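Local coordinates for protein alpha-glucosidase (PDB 6PNR) that probably hydrolyses the alpha-glycosidic bond of sulfoquinovosides, as a family 31 glycoside hydrolase whose pocket binds a sulfonated aza-sugar inhibitor, at residues 532-535 against 540-543. Residues are numbered along the deposited sequence; the frame is centred on the assembly and turned at random.
Sequences FQYY and TMER
Met541 and Thr540, side by side in the first turn of helix 538-568, pack against Tyr534 and Phe532 in the loop that leads into that helix, within the TIM-barrel domain of this family 31 glycosidase. The chain folds back over its own helix start, and no hydrogen bond joins the two segments. Met541 suits the place because its chain is long, apolar and flexible. With chi1 at -73°, Met541 CG lies beside its own backbone N. Met541 CG comes within 3.4 Å of the carbonyl O of Tyr534 and also meets the edge of that ring, 4.0 Å from Tyr534 CD1. The extended chi2 sets Met541 SD 3.8 Å from Tyr535 CA, and the bend at chi3 (-82°) turns the methyl, CE, toward the carbonyl O of Tyr535. Lys259, Arg263 and Ile265 also touch this side chain, which is buried. Shortened to an alanine, it would lose CG, SD and CE, which is likely to open a gap beside Tyr534 CD1 and Tyr535 CA. Tyr534 pairs an aromatic edge for the methionine with a hydroxyl that hydrogen-bonds to Thr260, and Tyr535 CD2 lies over one face of its ring. Thr540 serves two purposes through its branched CB. The methyl, Thr540 CG2, anti to the backbone N, sits 4.1 Å from Tyr534 CB, and the hydroxyl hydrogen-bonds to Asp537, the residue just before the helix. Phe532 approaches from the opposite direction, and its flat apolar ring, which also touches Lys504, fits against the threonine with its edge. Thr540 CB lies in the ring plane, with Phe532 CZ 3.7 Å from Thr540 CG2 and 3.3 Å from Thr540 OG1.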
ATOM      1  N   PHE A 532       1.381  24.500 -22.245  1.00 26.11           N
ATOM      2  CA  PHE A 532       0.522  25.292 -23.112  1.00 29.89           C
ATOM      3  C   PHE A 532      -0.220  26.349 -22.307  1.00 27.08           C
ATOM      4  O   PHE A 532      -0.760  26.059 -21.236  1.00 26.05           O
ATOM      5  CB  PHE A 532      -0.484  24.391 -23.826  1.00 30.78           C
ATOM      6  CG  PHE A 532      -1.449  25.137 -24.701  1.00 28.00           C
ATOM      7  CD1 PHE A 532      -1.106  25.469 -25.996  1.00 28.73           C
ATOM      8  CD2 PHE A 532      -2.693  25.505 -24.227  1.00 26.23           C
ATOM      9  CE1 PHE A 532      -1.986  26.139 -26.811  1.00 27.22           C
ATOM     10  CE2 PHE A 532      -3.597  26.196 -25.032  1.00 29.84           C
ATOM     11  CZ  PHE A 532      -3.243  26.514 -26.332  1.00 27.84           C
ATOM     12  N   GLN A 533      -0.224  27.579 -22.818  1.00 26.70           N
ATOM     13  CA  GLN A 533      -1.083  28.654 -22.325  1.00 23.87           C
ATOM     14  C   GLN A 533      -1.967  29.136 -23.463  1.00 25.52           C
ATOM     15  O   GLN A 533      -1.525  29.183 -24.611  1.00 24.99           O
ATOM     16  CB  GLN A 533      -0.259  29.834 -21.789  1.00 25.57           C
ATOM     17  CG  GLN A 533       0.884  29.433 -20.870  1.00 25.77           C
ATOM     18  CD  GLN A 533       0.391  28.801 -19.573  1.00 33.00           C
ATOM     19  OE1 GLN A 533      -0.795  28.906 -19.222  1.00 27.57           O
ATOM     20  NE2 GLN A 533       1.295  28.136 -18.858  1.00 27.68           N
ATOM     21  N   TYR A 534      -3.220  29.494 -23.149  1.00 24.40           N
ATOM     22  CA  TYR A 534      -4.147  29.908 -24.193  1.00 26.94           C
ATOM     23  C   TYR A 534      -3.580  31.025 -25.058  1.00 28.47           C
ATOM     24  O   TYR A 534      -3.863  31.079 -26.263  1.00 28.22           O
ATOM     25  CB  TYR A 534      -5.487  30.356 -23.583  1.00 24.91           C
ATOM     26  CG  TYR A 534      -5.485  31.735 -22.923  1.00 24.34           C
ATOM     27  CD1 TYR A 534      -5.702  32.889 -23.666  1.00 28.15           C
ATOM     28  CD2 TYR A 534      -5.290  31.871 -21.548  1.00 25.88           C
ATOM     29  CE1 TYR A 534      -5.699  34.151 -23.069  1.00 26.12           C
ATOM     30  CE2 TYR A 534      -5.289  33.117 -20.940  1.00 23.48           C
ATOM     31  CZ  TYR A 534      -5.507  34.258 -21.713  1.00 22.93           C
ATOM     32  OH  TYR A 534      -5.503  35.496 -21.135  1.00 27.39           O
ATOM     33  N   TYR A 535      -2.795  31.926 -24.470  1.00 27.87           N
ATOM     34  CA  TYR A 535      -2.243  33.054 -25.210  1.00 29.10           C
ATOM     35  C   TYR A 535      -1.040  32.673 -26.068  1.00 29.31           C
ATOM     36  O   TYR A 535      -0.448  33.555 -26.696  1.00 29.18           O
ATOM     37  CB  TYR A 535      -1.871  34.183 -24.249  1.00 24.40           C
ATOM     38  CG  TYR A 535      -1.057  33.783 -23.029  1.00 26.38           C
ATOM     39  CD1 TYR A 535       0.309  33.542 -23.125  1.00 28.24           C
ATOM     40  CD2 TYR A 535      -1.647  33.699 -21.776  1.00 26.54           C
ATOM     41  CE1 TYR A 535       1.061  33.188 -22.011  1.00 24.39           C
ATOM     42  CE2 TYR A 535      -0.908  33.342 -20.656  1.00 25.52           C
ATOM     43  CZ  TYR A 535       0.440  33.107 -20.769  1.00 26.52           C
ATOM     44  OH  TYR A 535       1.166  32.764 -19.649  1.00 28.88           O
ATOM     45  N   THR A 540      -6.400  29.125 -30.633  1.00 28.87           N
ATOM     46  CA  THR A 540      -6.974  28.916 -29.307  1.00 25.71           C
ATOM     47  C   THR A 540      -7.656  30.174 -28.792  1.00 28.78           C
ATOM     48  O   THR A 540      -8.741  30.101 -28.201  1.00 26.71           O
ATOM     49  CB  THR A 540      -5.891  28.456 -28.325  1.00 30.09           C
ATOM     50  OG1 THR A 540      -5.288  27.247 -28.807  1.00 31.83           O
ATOM     51  CG2 THR A 540      -6.494  28.169 -26.954  1.00 26.89           C
ATOM     52  N   MET A 541      -7.046  31.343 -29.009  1.00 25.61           N
ATOM     53  CA  MET A 541      -7.672  32.572 -28.537  1.00 26.92           C
ATOM     54  C   MET A 541      -8.969  32.858 -29.291  1.00 32.54           C
ATOM     55  O   MET A 541      -9.945  33.344 -28.702  1.00 29.87           O
ATOM     56  CB  MET A 541      -6.693  33.740 -28.650  1.00 26.13           C
ATOM     57  CG  MET A 541      -5.616  33.661 -27.597  1.00 32.69           C
ATOM     58  SD  MET A 541      -4.529  35.079 -27.529  1.00 34.12           S
ATOM     59  CE  MET A 541      -3.418  34.664 -28.856  1.00 31.22           C
ATOM     60  N   GLU A 542      -9.011  32.540 -30.584  1.00 32.05           N
ATOM     61  CA  GLU A 542     -10.250  32.705 -31.335  1.00 33.96           C
ATOM     62  C   GLU A 542     -11.324  31.747 -30.836  1.00 28.69           C
ATOM     63  O   GLU A 542     -12.492  32.134 -30.690  1.00 29.65           O
ATOM     64  CB  GLU A 542      -9.985  32.496 -32.827  1.00 35.10           C
ATOM     65  CG  GLU A 542      -9.031  33.528 -33.423  1.00 41.93           C
ATOM     66  CD  GLU A 542      -8.416  33.069 -34.747  1.00 53.29           C
ATOM     67  OE1 GLU A 542      -8.991  32.151 -35.380  1.00 53.11           O
ATOM     68  OE2 GLU A 542      -7.355  33.619 -35.144  1.00 50.66           O
ATOM     69  N   ARG A 543     -10.942  30.495 -30.559  1.00 28.86           N
ATOM     70  CA  ARG A 543     -11.881  29.522 -30.007  1.00 28.07           C
ATOM     71  C   ARG A 543     -12.358  29.930 -28.619  1.00 28.64           C
ATOM     72  O   ARG A 543     -13.543  29.805 -28.300  1.00 31.83           O
ATOM     73  CB  ARG A 543     -11.225  28.140 -29.950  1.00 27.48           C
ATOM     74  CG  ARG A 543     -11.101  27.441 -31.294  1.00 29.64           C
ATOM     75  CD  ARG A 543     -10.229  26.199 -31.139  1.00 32.92           C
ATOM     76  NE  ARG A 543     -10.141  25.415 -32.365  1.00 36.42           N
ATOM     77  CZ  ARG A 543     -11.042  24.505 -32.717  1.00 40.81           C
ATOM     78  NH1 ARG A 543     -12.093  24.278 -31.935  1.00 39.85           N
ATOM     79  NH2 ARG A 543     -10.890  23.823 -33.844  1.00 45.40           N
TER